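Local coordinates for protein pyroglutatmate porin OpdO (Pseudomonas aeruginosa, PDB 2Y0K) that probably acts as an outer-membrane porin, a beta-barrel channel that lets small solutes, apparently pyroglutamate among them, cross the membrane, at residues Y22-F27 against N35-A40; Q209-L214 against D229-R234; N246-A251 against Q267-D272. All coordinates share one frame; numbering follows the deposited sequence.

Contact 1. Residues Y22-F27 against N35-A40. With C8E ((hydroxyethyloxy)tri(ethyloxy)octane), chain K.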
loop_
_atom_site.group_PDB
_atom_site.type_symbol
_atom_site.label_atom_id
_atom_site.label_comp_id
_atom_site.label_asym_id
_atom_site.label_seq_id
_atom_site.Cartn_x
_atom_site.Cartn_y
_atom_site.Cartn_z
ATOM N N TYR A 22 15.007 6.493 -10.178
ATOM C CA TYR A 22 16.051 7.217 -9.465
ATOM C C TYR A 22 15.521 7.675 -8.128
ATOM O O TYR A 22 14.413 8.206 -8.027
ATOM C CB TYR A 22 16.552 8.425 -10.256
ATOM C CG TYR A 22 17.565 9.229 -9.475
ATOM C CD1 TYR A 22 18.787 8.676 -9.111
ATOM C CD2 TYR A 22 17.297 10.527 -9.084
ATOM C CE1 TYR A 22 19.714 9.404 -8.387
ATOM C CE2 TYR A 22 18.222 11.268 -8.360
ATOM C CZ TYR A 22 19.424 10.702 -8.019
ATOM O OH TYR A 22 20.332 11.436 -7.302
ATOM N N PHE A 23 16.330 7.483 -7.104
ATOM C CA PHE A 23 15.908 7.741 -5.747
ATOM C C PHE A 23 17.025 8.439 -4.975
ATOM O O PHE A 23 18.168 7.993 -4.996
ATOM C CB PHE A 23 15.552 6.411 -5.097
ATOM C CG PHE A 23 15.422 6.475 -3.617
ATOM C CD1 PHE A 23 16.527 6.282 -2.806
ATOM C CD2 PHE A 23 14.188 6.706 -3.027
ATOM C CE1 PHE A 23 16.409 6.336 -1.431
ATOM C CE2 PHE A 23 14.058 6.756 -1.648
ATOM C CZ PHE A 23 15.168 6.570 -0.852
ATOM N N ASN A 24 16.684 9.533 -4.298
ATOM C CA ASN A 24 17.664 10.335 -3.561
ATOM C C ASN A 24 17.229 10.688 -2.140
ATOM O O ASN A 24 16.142 11.229 -1.934
ATOM C CB ASN A 24 17.957 11.624 -4.319
ATOM C CG ASN A 24 19.109 12.386 -3.728
ATOM O OD1 ASN A 24 20.250 12.243 -4.172
ATOM N ND2 ASN A 24 18.830 13.195 -2.714
ATOM N N ARG A 25 18.081 10.389 -1.166
ATOM C CA ARG A 25 17.837 10.790 0.219
ATOM C C ARG A 25 18.965 11.677 0.748
ATOM O O ARG A 25 20.112 11.243 0.844
ATOM C CB ARG A 25 17.660 9.572 1.117
ATOM C CG ARG A 25 16.289 8.967 1.032
ATOM C CD ARG A 25 15.874 8.354 2.357
ATOM N NE ARG A 25 14.481 7.926 2.327
ATOM C CZ ARG A 25 13.841 7.354 3.341
ATOM N NH1 ARG A 25 14.473 7.126 4.489
ATOM N NH2 ARG A 25 12.563 7.008 3.198
ATOM N N ASP A 26 18.628 12.920 1.075
ATOM C CA ASP A 26 19.601 13.900 1.559
ATOM C C ASP A 26 19.307 14.306 3.014
ATOM O O ASP A 26 18.277 14.916 3.305
ATOM C CB ASP A 26 19.618 15.119 0.628
ATOM C CG ASP A 26 20.578 16.210 1.093
ATOM O OD1 ASP A 26 21.598 15.892 1.749
ATOM O OD2 ASP A 26 20.311 17.397 0.796
ATOM N N PHE A 27 20.207 13.958 3.928
ATOM C CA PHE A 27 20.000 14.243 5.352
ATOM C C PHE A 27 20.620 15.553 5.824
ATOM O O PHE A 27 21.737 15.902 5.448
ATOM C CB PHE A 27 20.520 13.096 6.219
ATOM C CG PHE A 27 19.729 11.824 6.079
ATOM C CD1 PHE A 27 19.987 10.941 5.044
ATOM C CD2 PHE A 27 18.724 11.518 6.980
ATOM C CE1 PHE A 27 19.259 9.769 4.912
ATOM C CE2 PHE A 27 17.993 10.344 6.853
ATOM C CZ PHE A 27 18.262 9.471 5.819
ATOM N N ASN A 35 23.377 9.692 3.662
ATOM C CA ASN A 35 22.847 10.040 2.343
ATOM C C ASN A 35 22.911 8.921 1.307
ATOM O O ASN A 35 23.993 8.498 0.900
ATOM C CB ASN A 35 23.548 11.282 1.793
ATOM C CG ASN A 35 23.099 12.546 2.479
ATOM O OD1 ASN A 35 23.632 13.626 2.231
ATOM N ND2 ASN A 35 22.109 12.419 3.353
ATOM N N ALA A 36 21.742 8.464 0.876
ATOM C CA ALA A 36 21.641 7.405 -0.123
ATOM C C ALA A 36 21.176 7.918 -1.489
ATOM O O ALA A 36 20.466 8.924 -1.599
ATOM C CB ALA A 36 20.724 6.288 0.370
ATOM N N ASP A 37 21.588 7.188 -2.516
ATOM C CA ASP A 37 21.380 7.535 -3.908
ATOM C C ASP A 37 21.249 6.198 -4.618
ATOM O O ASP A 37 21.970 5.259 -4.296
ATOM C CB ASP A 37 22.629 8.242 -4.429
ATOM C CG ASP A 37 22.368 9.060 -5.661
ATOM O OD1 ASP A 37 21.263 9.623 -5.757
ATOM O OD2 ASP A 37 23.268 9.155 -6.523
ATOM N N GLU A 38 20.340 6.099 -5.577
ATOM C CA GLU A 38 20.198 4.866 -6.341
ATOM C C GLU A 38 19.542 5.114 -7.693
ATOM O O GLU A 38 18.543 5.829 -7.796
ATOM C CB GLU A 38 19.401 3.814 -5.560
ATOM C CG GLU A 38 19.266 2.486 -6.298
ATOM C CD GLU A 38 18.388 1.471 -5.571
ATOM O OE1 GLU A 38 18.678 1.171 -4.393
ATOM O OE2 GLU A 38 17.411 0.972 -6.184
ATOM N N TRP A 39 20.121 4.521 -8.731
ATOM C CA TRP A 39 19.524 4.539 -10.049
ATOM C C TRP A 39 19.400 3.087 -10.494
ATOM O O TRP A 39 20.387 2.349 -10.485
ATOM C CB TRP A 39 20.392 5.327 -11.020
ATOM C CG TRP A 39 19.718 5.575 -12.326
ATOM C CD1 TRP A 39 18.379 5.519 -12.579
ATOM C CD2 TRP A 39 20.352 5.906 -13.568
ATOM N NE1 TRP A 39 18.139 5.810 -13.902
ATOM C CE2 TRP A 39 19.335 6.046 -14.531
ATOM C CE3 TRP A 39 21.682 6.103 -13.959
ATOM C CZ2 TRP A 39 19.605 6.375 -15.859
ATOM C CZ3 TRP A 39 21.949 6.426 -15.275
ATOM C CH2 TRP A 39 20.916 6.561 -16.210
ATOM N N ALA A 40 18.190 2.673 -10.866
ATOM C CA ALA A 40 17.920 1.266 -11.168
ATOM C C ALA A 40 16.915 1.066 -12.301
ATOM O O ALA A 40 16.094 1.938 -12.589
ATOM C CB ALA A 40 17.453 0.538 -9.918
HETATM C C1 C8E K . 24.088 7.672 -9.135
HETATM C C2 C8E K . 24.018 8.448 -10.458
HETATM C C3 C8E K . 22.555 8.831 -10.699
HETATM C C4 C8E K . 22.372 9.885 -11.786
HETATM C C5 C8E K . 21.453 9.377 -12.895
HETATM C C6 C8E K . 20.001 9.821 -12.694
HETATM C C7 C8E K . 19.228 9.734 -14.011
HETATM C C8 C8E K . 17.781 10.214 -13.861
HETATM O O9 C8E K . 16.877 9.213 -14.280
HETATM C C10 C8E K . 16.246 9.524 -15.502
#
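In the porin beta barrel, Tyr22-Phe27 and Asn35-Ala40 are facing parts of the beta hairpin of strands 13-27 and 36-48, next to their connecting loop, from which Asn35 leads into the second strand. Their N-to-C directions differ by 179°, and the register runs from Tyr22 opposite Trp39 to Arg25 opposite Ala36. Phe23 and Glu38 exchange both backbone bonds, Phe23 N to Glu38 O at 2.8 Å and Glu38 N to Phe23 O at 2.9 Å. Farther on, Arg25 N reaches Ala36 O at 2.8 Å, whereas the return bond from Ala36 N to Arg25 O is weak. Phe23, Arg25 and Glu38 share one side, where Arg25 forms a salt bridge with Glu378 and Glu38 another with Arg129. The other side, with Tyr22, Asp37 and Trp39, receives a detergent molecule, consistent with the outer, membrane-directed surface. Tyr22 spans the strands diagonally there: with CG anti to the backbone N (chi1 176°), its ring passes obliquely by Glu38 O and brings the hydroxyl to the carboxylate of Asp37. Tyr22 OH donates to the syn lone pair of Asp37 OD1 at 2.6 Å, and ring and carboxylate planes stand 89° apart. This short bond fixes the outer end of the phenol, while at its root Tyr22 CB lies 4.1 Å from Trp39 CD1. Trp39 is steadied by a bond from NE1 to Asn20 OD1. The octyl chain of the detergent runs across both aromatic side chains: C6 sits 3.9 Å above the Tyr22 ring plane, displaced toward the rim, and C7 lies 3.7 Å above the Trp39 ring, over its centre.

Contact 2. Residues Q209-L214 against D229-R234. With C8E ((hydroxyethyloxy)tri(ethyloxy)octane), chain E.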
loop_
_atom_site.group_PDB
_atom_site.type_symbol
_atom_site.label_atom_id
_atom_site.label_comp_id
_atom_site.label_asym_id
_atom_site.label_seq_id
_atom_site.Cartn_x
_atom_site.Cartn_y
_atom_site.Cartn_z
ATOM N N GLN A 209 -4.629 -7.390 16.127
ATOM C CA GLN A 209 -5.215 -6.111 15.748
ATOM C C GLN A 209 -6.586 -6.296 15.134
ATOM O O GLN A 209 -6.834 -7.255 14.415
ATOM C CB GLN A 209 -4.301 -5.390 14.766
ATOM C CG GLN A 209 -4.714 -3.976 14.406
ATOM C CD GLN A 209 -3.664 -3.316 13.540
ATOM O OE1 GLN A 209 -3.175 -3.924 12.583
ATOM N NE2 GLN A 209 -3.284 -2.080 13.883
ATOM N N THR A 210 -7.468 -5.361 15.436
ATOM C CA THR A 210 -8.810 -5.342 14.904
ATOM C C THR A 210 -9.077 -3.962 14.346
ATOM O O THR A 210 -8.669 -2.963 14.933
ATOM C CB THR A 210 -9.849 -5.676 15.993
ATOM O OG1 THR A 210 -9.641 -7.024 16.425
ATOM C CG2 THR A 210 -11.262 -5.551 15.442
ATOM N N PHE A 211 -9.748 -3.919 13.202
ATOM C CA PHE A 211 -10.017 -2.682 12.494
ATOM C C PHE A 211 -11.508 -2.532 12.191
ATOM O O PHE A 211 -12.158 -3.480 11.744
ATOM C CB PHE A 211 -9.229 -2.638 11.177
ATOM C CG PHE A 211 -9.695 -1.552 10.232
ATOM C CD1 PHE A 211 -10.737 -1.786 9.340
ATOM C CD2 PHE A 211 -9.120 -0.283 10.265
ATOM C CE1 PHE A 211 -11.184 -0.784 8.480
ATOM C CE2 PHE A 211 -9.554 0.722 9.403
ATOM C CZ PHE A 211 -10.591 0.471 8.501
ATOM N N ALA A 212 -12.043 -1.339 12.441
ATOM C CA ALA A 212 -13.401 -1.009 12.023
ATOM C C ALA A 212 -13.372 0.288 11.222
ATOM O O ALA A 212 -12.680 1.242 11.587
ATOM C CB ALA A 212 -14.332 -0.883 13.212
ATOM N N GLY A 213 -14.121 0.306 10.126
ATOM C CA GLY A 213 -14.117 1.434 9.220
ATOM C C GLY A 213 -15.506 1.788 8.742
ATOM O O GLY A 213 -16.395 0.948 8.667
ATOM N N LEU A 214 -15.695 3.053 8.417
ATOM C CA LEU A 214 -16.954 3.480 7.857
ATOM C C LEU A 214 -16.599 4.448 6.765
ATOM O O LEU A 214 -15.823 5.364 6.990
ATOM C CB LEU A 214 -17.829 4.143 8.921
ATOM C CG LEU A 214 -19.309 4.340 8.590
ATOM C CD1 LEU A 214 -19.974 3.015 8.162
ATOM C CD2 LEU A 214 -20.027 4.970 9.784
ATOM N N ASP A 229 -14.118 9.148 5.351
ATOM C CA ASP A 229 -13.429 7.902 5.647
ATOM C C ASP A 229 -13.010 7.905 7.120
ATOM O O ASP A 229 -12.114 8.658 7.519
ATOM C CB ASP A 229 -12.210 7.795 4.711
ATOM C CG ASP A 229 -11.538 6.426 4.740
ATOM O OD1 ASP A 229 -11.639 5.709 5.759
ATOM O OD2 ASP A 229 -10.879 6.074 3.730
ATOM N N LEU A 230 -13.680 7.085 7.930
ATOM C CA LEU A 230 -13.384 6.977 9.357
ATOM C C LEU A 230 -12.737 5.636 9.676
ATOM O O LEU A 230 -13.223 4.586 9.246
ATOM C CB LEU A 230 -14.665 7.109 10.185
ATOM C CG LEU A 230 -15.525 8.348 9.937
ATOM C CD1 LEU A 230 -16.762 8.287 10.828
ATOM C CD2 LEU A 230 -14.735 9.656 10.182
ATOM N N ARG A 231 -11.662 5.669 10.456
ATOM C CA ARG A 231 -10.937 4.452 10.805
ATOM C C ARG A 231 -10.638 4.351 12.297
ATOM O O ARG A 231 -10.237 5.330 12.931
ATOM C CB ARG A 231 -9.627 4.374 10.021
ATOM C CG ARG A 231 -9.826 4.574 8.525
ATOM C CD ARG A 231 -8.547 4.375 7.740
ATOM N NE ARG A 231 -8.727 4.758 6.342
ATOM C CZ ARG A 231 -7.736 4.878 5.465
ATOM N NH1 ARG A 231 -6.476 4.645 5.829
ATOM N NH2 ARG A 231 -8.006 5.229 4.211
ATOM N N PHE A 232 -10.828 3.158 12.848
ATOM C CA PHE A 232 -10.410 2.874 14.215
ATOM C C PHE A 232 -9.821 1.478 14.299
ATOM O O PHE A 232 -10.450 0.508 13.864
ATOM C CB PHE A 232 -11.572 2.990 15.194
ATOM C CG PHE A 232 -11.150 2.873 16.634
ATOM C CD1 PHE A 232 -10.501 3.926 17.268
ATOM C CD2 PHE A 232 -11.368 1.708 17.347
ATOM C CE1 PHE A 232 -10.102 3.824 18.594
ATOM C CE2 PHE A 232 -10.968 1.601 18.679
ATOM C CZ PHE A 232 -10.336 2.658 19.299
ATOM N N ALA A 233 -8.613 1.384 14.846
ATOM C CA ALA A 233 -7.933 0.099 14.992
ATOM C C ALA A 233 -7.334 -0.020 16.383
ATOM O O ALA A 233 -6.746 0.933 16.907
ATOM C CB ALA A 233 -6.837 -0.061 13.932
ATOM N N ARG A 234 -7.477 -1.190 16.988
ATOM C CA ARG A 234 -6.854 -1.417 18.275
ATOM C C ARG A 234 -5.963 -2.636 18.174
ATOM O O ARG A 234 -6.352 -3.628 17.573
ATOM C CB ARG A 234 -7.913 -1.635 19.367
ATOM C CG ARG A 234 -7.329 -1.792 20.785
ATOM C CD ARG A 234 -8.391 -2.238 21.797
ATOM N NE ARG A 234 -7.936 -2.092 23.177
ATOM C CZ ARG A 234 -8.755 -1.999 24.230
ATOM N NH1 ARG A 234 -10.070 -2.047 24.054
ATOM N NH2 ARG A 234 -8.267 -1.850 25.458
HETATM C C1 C8E E . -12.033 8.582 19.173
HETATM C C2 C8E E . -13.276 7.787 18.774
HETATM C C3 C8E E . -12.967 6.773 17.671
HETATM C C4 C8E E . -13.910 6.893 16.472
HETATM C C5 C8E E . -14.209 5.522 15.852
HETATM C C6 C8E E . -15.233 5.569 14.716
HETATM C C7 C8E E . -15.100 4.335 13.820
HETATM C C8 C8E E . -16.322 4.126 12.921
HETATM O O9 C8E E . -16.448 2.768 12.519
HETATM C C10 C8E E . -17.730 2.245 12.809
HETATM C C11 C8E E . -17.782 0.800 12.324
HETATM O O12 C8E E . -19.052 0.490 11.789
#
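Strands 209-214 and 229-234 run antiparallel, their axes 4.8 Å apart at closest approach, and three hydrogen-bonded pairs (Thr210-Arg234, Ala212-Phe232, Leu214-Leu230) each make both backbone bonds. The straightest is Ala212 N to Phe232 O, 2.8 Å with an N-H...O angle of 176°; the regular pairing is that of an antiparallel hairpin, here part of the barrel wall. Ala212, Leu214, Leu230 and Phe232 share one side with Thr210 and Arg234, and make an apolar patch on it that meets detergent: C5 of its octyl tail approaches Phe232 CB at 3.7 Å, and C11 of its ether part lies 3.9 Å from Ala212 CB. On the other side Phe211 slants across to the neighbouring strand. Its CG is anti to the backbone N (chi1 166°), which carries the ring past Gly213, where no side chain intervenes, until CE2 meets Arg231 CB at 3.7 Å. Ala233 CB comes to the edge of the same ring. Arg231, extended from CG to NE, makes a side-on, two-bond salt bridge with Asp229 on the same strand: NE reaches OD1 at 3.1 Å and NH2 reaches OD2 at 3.0 Å. Both nitrogens approach from about 45° out of the carboxylate plane. Arg231 also makes a cation-pi contact with Tyr284. A detergent-contacting apolar patch thus lies on one face and a paired arginine and aspartate on the other, probably inner, face, where the two-bond grip should hold the arginine's orientation and partly offset its charge.

Contact 3. Residues N246-A251 against Q267-D272. With C8E ((hydroxyethyloxy)tri(ethyloxy)octane), chain E.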
loop_
_atom_site.group_PDB
_atom_site.type_symbol
_atom_site.label_atom_id
_atom_site.label_comp_id
_atom_site.label_asym_id
_atom_site.label_seq_id
_atom_site.Cartn_x
_atom_site.Cartn_y
_atom_site.Cartn_z
ATOM N N ASN A 246 -2.065 -0.387 21.672
ATOM C CA ASN A 246 -2.148 0.721 20.728
ATOM C C ASN A 246 -3.540 0.930 20.177
ATOM O O ASN A 246 -4.284 -0.027 19.948
ATOM C CB ASN A 246 -1.164 0.553 19.567
ATOM C CG ASN A 246 -1.441 1.526 18.420
ATOM O OD1 ASN A 246 -2.192 1.218 17.483
ATOM N ND2 ASN A 246 -0.852 2.714 18.500
ATOM N N ARG A 247 -3.875 2.198 19.963
ATOM C CA ARG A 247 -5.110 2.574 19.296
ATOM C C ARG A 247 -4.820 3.651 18.252
ATOM O O ARG A 247 -3.975 4.535 18.455
ATOM C CB ARG A 247 -6.141 3.055 20.319
ATOM C CG ARG A 247 -6.406 2.016 21.401
ATOM C CD ARG A 247 -6.950 2.638 22.670
ATOM N NE ARG A 247 -8.366 2.970 22.528
ATOM C CZ ARG A 247 -9.359 2.294 23.101
ATOM N NH1 ARG A 247 -9.091 1.247 23.871
ATOM N NH2 ARG A 247 -10.621 2.673 22.906
ATOM N N ALA A 248 -5.524 3.574 17.130
ATOM C CA ALA A 248 -5.352 4.549 16.070
ATOM C C ALA A 248 -6.681 4.918 15.453
ATOM O O ALA A 248 -7.401 4.070 14.921
ATOM C CB ALA A 248 -4.393 4.017 14.990
ATOM N N PHE A 249 -6.991 6.201 15.515
ATOM C CA PHE A 249 -8.208 6.721 14.934
ATOM C C PHE A 249 -7.841 7.626 13.769
ATOM O O PHE A 249 -6.924 8.448 13.877
ATOM C CB PHE A 249 -8.991 7.510 15.985
ATOM C CG PHE A 249 -9.991 8.460 15.397
ATOM C CD1 PHE A 249 -11.100 7.985 14.719
ATOM C CD2 PHE A 249 -9.821 9.829 15.517
ATOM C CE1 PHE A 249 -12.023 8.858 14.171
ATOM C CE2 PHE A 249 -10.744 10.706 14.965
ATOM C CZ PHE A 249 -11.846 10.216 14.298
ATOM N N GLY A 250 -8.547 7.474 12.657
ATOM C CA GLY A 250 -8.313 8.321 11.508
ATOM C C GLY A 250 -9.602 8.828 10.887
ATOM O O GLY A 250 -10.590 8.117 10.837
ATOM N N ALA A 251 -9.578 10.067 10.419
ATOM C CA ALA A 251 -10.677 10.635 9.671
ATOM C C ALA A 251 -10.126 11.351 8.431
ATOM O O ALA A 251 -9.291 12.248 8.549
ATOM C CB ALA A 251 -11.482 11.603 10.553
ATOM N N GLN A 267 -5.623 12.379 12.418
ATOM C CA GLN A 267 -5.146 11.103 12.946
ATOM C C GLN A 267 -4.640 11.230 14.391
ATOM O O GLN A 267 -3.979 12.206 14.758
ATOM C CB GLN A 267 -4.045 10.572 12.032
ATOM C CG GLN A 267 -3.525 9.166 12.329
ATOM C CD GLN A 267 -2.727 8.589 11.141
ATOM O OE1 GLN A 267 -3.320 8.174 10.130
ATOM N NE2 GLN A 267 -1.388 8.577 11.250
ATOM N N ARG A 268 -4.960 10.243 15.219
ATOM C CA ARG A 268 -4.515 10.242 16.605
ATOM C C ARG A 268 -4.152 8.832 17.027
ATOM O O ARG A 268 -4.959 7.903 16.939
ATOM C CB ARG A 268 -5.583 10.851 17.532
ATOM C CG ARG A 268 -5.349 10.676 19.060
ATOM C CD ARG A 268 -4.013 11.247 19.565
ATOM N NE ARG A 268 -4.172 11.924 20.865
ATOM C CZ ARG A 268 -3.695 11.490 22.039
ATOM N NH1 ARG A 268 -2.983 10.369 22.123
ATOM N NH2 ARG A 268 -3.924 12.203 23.141
ATOM N N ILE A 269 -2.911 8.671 17.457
ATOM C CA ILE A 269 -2.421 7.375 17.886
ATOM C C ILE A 269 -2.355 7.410 19.428
ATOM O O ILE A 269 -1.961 8.416 20.006
ATOM C CB ILE A 269 -1.047 7.055 17.208
ATOM C CG1 ILE A 269 -1.227 6.356 15.850
ATOM C CG2 ILE A 269 -0.231 6.122 18.067
ATOM C CD1 ILE A 269 -2.039 7.087 14.803
ATOM N N SER A 270 -2.779 6.325 20.081
ATOM C CA SER A 270 -2.922 6.273 21.542
ATOM C C SER A 270 -2.367 4.988 22.152
ATOM O O SER A 270 -2.161 3.986 21.458
ATOM C CB SER A 270 -4.398 6.383 21.944
ATOM O OG SER A 270 -4.824 7.726 21.922
ATOM N N GLY A 271 -2.168 5.024 23.469
ATOM C CA GLY A 271 -1.623 3.895 24.193
ATOM C C GLY A 271 -0.117 3.990 24.331
ATOM O O GLY A 271 0.490 4.977 23.919
ATOM N N ASP A 272 0.486 2.949 24.897
ATOM C CA ASP A 272 1.928 2.922 25.135
ATOM C C ASP A 272 2.742 2.695 23.876
ATOM O O ASP A 272 3.925 3.038 23.833
ATOM C CB ASP A 272 2.258 1.820 26.135
ATOM C CG ASP A 272 1.552 2.024 27.460
ATOM O OD1 ASP A 272 1.497 3.191 27.917
ATOM O OD2 ASP A 272 1.038 1.031 28.024
HETATM C C1 C8E E . -12.033 8.582 19.173
HETATM C C2 C8E E . -13.276 7.787 18.774
HETATM C C3 C8E E . -12.967 6.773 17.671
HETATM C C4 C8E E . -13.910 6.893 16.472
HETATM C C5 C8E E . -14.209 5.522 15.852
HETATM C C6 C8E E . -15.233 5.569 14.716
HETATM C C7 C8E E . -15.100 4.335 13.820
HETATM C C8 C8E E . -16.322 4.126 12.921
HETATM O O9 C8E E . -16.448 2.768 12.519
HETATM C C10 C8E E . -17.730 2.245 12.809
HETATM C C11 C8E E . -17.782 0.800 12.324
HETATM O O12 C8E E . -19.052 0.490 11.789
#
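Ser270 N donates to Arg247 O at 2.7 Å, the shortest polar bond between strands 246-251 and 267-270, neighbours in the beta hairpin formed by strands 245-257 and 260-270 of the porin barrel. The same carbonyl is touched by the CA-H of Ile269, with Ile269 CA 3.3 Å from Arg247 O. The return bond, Arg247 N to Ser270 O, differs in shape: its donor stands 41° out of the carbonyl plane, close to where the second strand gives way to a turn at Gly271. Phe249 and Arg268 form the next hydrogen-bonded pair, with both bonds at 3.0 Å between N of one residue and O of the other. Between these pairs, Ala248 and Ile269 meet on the face that also carries Asn246 and Gln267; Ala248 CB lies 3.9 Å from Ile269 CD1. Asn246 crosses the other branch of that isoleucine, with ND2 3.5 Å from Ile269 CG2, while ND2 is hydrogen-bonded to Asp273 O. Gln267, extended beyond CG, sends its amide to the backbone of loop residues: OE1 accepts from Asn287 N, and NE2 donates to Asp293 O and Phe294 O. Both ends of the buried amide are thereby satisfied, and the barrel wall is tied to a loop that probably lies inside the barrel. On the opposite face Arg268 bends at CG (chi2 57°) and curls its guanidinium round to its own backbone, where NH1 donates to Ile269 O at 3.1 Å with the acceptor in the guanidinium plane. Phe249, on this detergent-bearing, probably outer, face, turns its ring beneath a detergent tail. C1 lies over one face, displaced toward the rim, and the nearest approach is Phe249 CD1 to C4 at 3.5 Å.

The three contacts are antiparallel strand pairings in series along the chain. Contact 1 lies in the first hairpin and is separated from the others across the barrel: its centre is about 35 Å from that of contact 2, on the opposite side of the chain's centre, and about 32 Å from that of contact 3. Contacts 2 and 3 are neighbours, about 10 Å between centres, because strands 225-237 and 245-257 are adjacent; Arg231 N to Gly250 O and Ala233 O to Ala248 N, probable hydrogen bonds, join them. Strand 13-27 also pairs with strand 376-388, which closes the barrel. Detergent at two distant places, one at contact 1 and one shared by contacts 2 and 3, is consistent with a membrane-facing outer surface.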